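Local structure of 3-ketosteroid-delta4-5alpha-dehydrogenase (Rhodococcus jostii, 4AT2) at residues D127-W138 with G493-R501. The protein is an FAD-dependent oxidoreductase of steroid catabolism that dehydrogenates 3-ketosteroids at the C4-C5 bond, binding 4-androstene-3,17-dione beside the flavin. Residues are numbered along the deposited sequence; the frame is centred on the assembly and turned at random.
Sequences DYCEGSVEHYNW and GDGSFYGRR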
# COMPACT_ATOMS: atom_id res chain seq x y z
N ASP A 127 17.09 3.91 16.38
CA ASP A 127 16.88 3.66 17.79
C ASP A 127 16.90 2.16 18.12
O ASP A 127 17.57 1.73 19.06
CB ASP A 127 15.55 4.30 18.19
CG ASP A 127 15.18 4.04 19.62
OD1 ASP A 127 15.87 4.55 20.51
OD2 ASP A 127 14.17 3.35 19.84
N TYR A 128 16.17 1.37 17.34
CA TYR A 128 16.14 -0.08 17.51
C TYR A 128 17.53 -0.69 17.38
O TYR A 128 17.91 -1.60 18.14
CB TYR A 128 15.20 -0.66 16.45
CG TYR A 128 14.92 -2.14 16.56
CD1 TYR A 128 13.99 -2.64 17.46
CD2 TYR A 128 15.57 -3.05 15.71
CE1 TYR A 128 13.72 -4.00 17.54
CE2 TYR A 128 15.31 -4.40 15.78
CZ TYR A 128 14.39 -4.87 16.69
OH TYR A 128 14.13 -6.22 16.75
N CYS A 129 18.30 -0.20 16.41
CA CYS A 129 19.64 -0.74 16.17
C CYS A 129 20.63 -0.36 17.27
O CYS A 129 21.43 -1.19 17.72
CB CYS A 129 20.16 -0.29 14.80
SG CYS A 129 19.25 -1.07 13.46
N GLU A 130 20.57 0.89 17.70
CA GLU A 130 21.48 1.36 18.73
C GLU A 130 21.25 0.66 20.07
O GLU A 130 22.18 0.51 20.87
CB GLU A 130 21.41 2.88 18.89
CG GLU A 130 21.93 3.65 17.68
CD GLU A 130 23.42 3.45 17.38
OE1 GLU A 130 24.22 3.17 18.31
OE2 GLU A 130 23.80 3.59 16.20
N GLY A 131 20.01 0.23 20.31
CA GLY A 131 19.67 -0.45 21.57
C GLY A 131 19.63 -1.97 21.48
O GLY A 131 19.24 -2.63 22.45
N SER A 132 20.05 -2.53 20.34
CA SER A 132 19.82 -3.97 20.09
C SER A 132 20.61 -4.92 21.00
O SER A 132 20.06 -5.87 21.54
CB SER A 132 20.07 -4.31 18.61
OG SER A 132 19.40 -5.52 18.27
N VAL A 133 21.91 -4.65 21.15
CA VAL A 133 22.73 -5.48 22.03
C VAL A 133 22.23 -5.41 23.48
O VAL A 133 22.12 -6.44 24.14
CB VAL A 133 24.23 -5.10 21.90
CG1 VAL A 133 25.09 -5.83 22.94
CG2 VAL A 133 24.71 -5.42 20.49
N GLU A 134 21.90 -4.21 23.96
CA GLU A 134 21.33 -4.05 25.31
C GLU A 134 20.05 -4.88 25.44
O GLU A 134 19.82 -5.52 26.47
CB GLU A 134 21.05 -2.57 25.63
CG GLU A 134 20.62 -2.30 27.09
CD GLU A 134 19.16 -2.60 27.37
OE1 GLU A 134 18.37 -2.72 26.41
OE2 GLU A 134 18.78 -2.73 28.57
N HIS A 135 19.24 -4.89 24.38
CA HIS A 135 17.98 -5.61 24.41
C HIS A 135 18.18 -7.11 24.44
O HIS A 135 17.48 -7.81 25.18
CB HIS A 135 17.08 -5.16 23.27
CG HIS A 135 15.69 -5.73 23.32
ND1 HIS A 135 14.88 -5.57 24.38
CD2 HIS A 135 14.99 -6.48 22.39
CE1 HIS A 135 13.71 -6.20 24.15
NE2 HIS A 135 13.78 -6.76 22.92
N TYR A 136 19.15 -7.61 23.67
CA TYR A 136 19.49 -9.04 23.72
C TYR A 136 19.87 -9.41 25.16
O TYR A 136 19.39 -10.40 25.69
CB TYR A 136 20.66 -9.37 22.78
CG TYR A 136 21.13 -10.81 22.93
CD1 TYR A 136 20.47 -11.85 22.27
CD2 TYR A 136 22.21 -11.13 23.75
CE1 TYR A 136 20.88 -13.17 22.41
CE2 TYR A 136 22.63 -12.45 23.90
CZ TYR A 136 21.97 -13.47 23.23
OH TYR A 136 22.39 -14.78 23.38
N ASN A 137 20.75 -8.61 25.75
CA ASN A 137 21.21 -8.84 27.12
C ASN A 137 20.07 -8.78 28.14
O ASN A 137 20.05 -9.55 29.09
CB ASN A 137 22.32 -7.84 27.46
CG ASN A 137 23.59 -8.10 26.67
OD1 ASN A 137 23.83 -9.22 26.22
ND2 ASN A 137 24.40 -7.05 26.48
N TRP A 138 19.14 -7.87 27.91
CA TRP A 138 17.95 -7.73 28.73
C TRP A 138 17.10 -8.98 28.69
O TRP A 138 16.65 -9.47 29.73
CB TRP A 138 17.17 -6.51 28.26
CG TRP A 138 16.00 -6.13 29.12
CD1 TRP A 138 15.97 -5.22 30.17
CD2 TRP A 138 14.63 -6.62 29.01
NE1 TRP A 138 14.71 -5.12 30.70
CE2 TRP A 138 13.86 -5.95 30.05
CE3 TRP A 138 13.99 -7.53 28.17
CZ2 TRP A 138 12.51 -6.18 30.23
CZ3 TRP A 138 12.62 -7.77 28.37
CH2 TRP A 138 11.90 -7.10 29.37
N GLY A 493 10.91 -8.97 17.79
CA GLY A 493 11.94 -7.99 18.10
C GLY A 493 11.38 -6.62 18.44
O GLY A 493 11.63 -6.09 19.53
N ASP A 494 10.63 -6.02 17.52
CA ASP A 494 10.12 -4.68 17.82
C ASP A 494 9.01 -4.69 18.88
O ASP A 494 8.89 -3.75 19.66
CB ASP A 494 9.86 -3.80 16.57
CG ASP A 494 8.53 -4.06 15.87
OD1 ASP A 494 7.54 -4.45 16.52
OD2 ASP A 494 8.47 -3.80 14.64
N GLY A 495 8.26 -5.80 18.96
CA GLY A 495 7.21 -5.94 19.98
C GLY A 495 7.81 -5.96 21.37
O GLY A 495 7.34 -5.27 22.28
N SER A 496 8.88 -6.74 21.55
CA SER A 496 9.54 -6.77 22.87
C SER A 496 10.30 -5.47 23.16
O SER A 496 10.24 -4.95 24.27
CB SER A 496 10.45 -7.98 23.02
OG SER A 496 11.45 -8.00 22.01
N PHE A 497 11.00 -4.94 22.15
CA PHE A 497 11.81 -3.73 22.33
C PHE A 497 10.91 -2.53 22.67
O PHE A 497 11.16 -1.80 23.64
CB PHE A 497 12.61 -3.46 21.04
CG PHE A 497 13.62 -2.34 21.16
CD1 PHE A 497 13.23 -1.00 21.09
CD2 PHE A 497 14.98 -2.64 21.30
CE1 PHE A 497 14.17 0.02 21.19
CE2 PHE A 497 15.92 -1.62 21.39
CZ PHE A 497 15.52 -0.29 21.34
N TYR A 498 9.88 -2.33 21.86
CA TYR A 498 8.97 -1.18 22.07
C TYR A 498 7.91 -1.43 23.14
O TYR A 498 7.37 -0.47 23.71
CB TYR A 498 8.42 -0.61 20.74
CG TYR A 498 9.56 0.04 20.00
CD1 TYR A 498 10.16 1.18 20.53
CD2 TYR A 498 10.11 -0.53 18.86
CE1 TYR A 498 11.26 1.77 19.92
CE2 TYR A 498 11.21 0.04 18.24
CZ TYR A 498 11.77 1.19 18.77
OH TYR A 498 12.87 1.75 18.16
N GLY A 499 7.66 -2.70 23.45
CA GLY A 499 6.89 -3.07 24.64
C GLY A 499 7.59 -2.54 25.89
O GLY A 499 6.97 -1.87 26.71
N ARG A 500 8.88 -2.81 26.01
CA ARG A 500 9.68 -2.23 27.10
C ARG A 500 9.50 -0.71 27.20
O ARG A 500 9.21 -0.18 28.28
CB ARG A 500 11.17 -2.56 26.93
CG ARG A 500 11.53 -4.01 27.22
CD ARG A 500 13.02 -4.24 26.97
NE ARG A 500 13.84 -3.42 27.86
CZ ARG A 500 15.13 -3.16 27.66
NH1 ARG A 500 15.77 -3.66 26.61
NH2 ARG A 500 15.79 -2.40 28.53
N ARG A 501 9.65 -0.03 26.07
CA ARG A 501 9.55 1.42 26.02
C ARG A 501 8.16 1.89 26.47
O ARG A 501 8.03 2.89 27.18
CB ARG A 501 9.87 1.95 24.62
CG ARG A 501 11.34 1.80 24.22
CD ARG A 501 12.23 2.84 24.90
NE ARG A 501 13.64 2.63 24.53
CZ ARG A 501 14.20 3.05 23.40
NH1 ARG A 501 13.50 3.74 22.51
NH2 ARG A 501 15.48 2.78 23.16
O HOH W 1 18.22 2.78 21.59
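His135 (chi1 -173°) and Trp138 both hold CG anti to the backbone N, which sends their rings toward helix 490-507, while a bend at chi3 (63°) lays the end of Arg500 flat on Trp138 and brings its edge to His135. The guanidinium stacks on the indole, Arg500 CZ 3.4 Å from the centroid of the five-membered ring. At its edge, NH1 donates to His135 ND1 (3.1 Å), and NH1 and NH2 grip Glu134 end-on, NH1 reaching the syn lone pair of OE1 at 2.8 Å; NE pairs with Glu59. Were Arg500 an alanine, Glu134 would probably lose its countercharge, one face of Trp138 its cation, and the His135 ring one of the two bonds that fix it. The opposite edge of the imidazole gives NE2-H to Ser496 OG (2.8 Å), and Phe497 points its ring edge at the imidazole face. Over one face of Phe497 lies Tyr128 CD1, the rings oblique to each other; the Tyr128 hydroxyl is hydrogen-bonded to Tyr88 O. Asp127 OD2 accepts from Tyr498 OH (2.7 Å) on its anti lone pair and Arg501 NH1 (2.8 Å) on its syn one. Knobs-into-holes packing around an aromatic cluster thus joins consecutive helices 122-130 and 132-141 to helix 490-507 within the FAD-binding fold, Gly493 near the flavin.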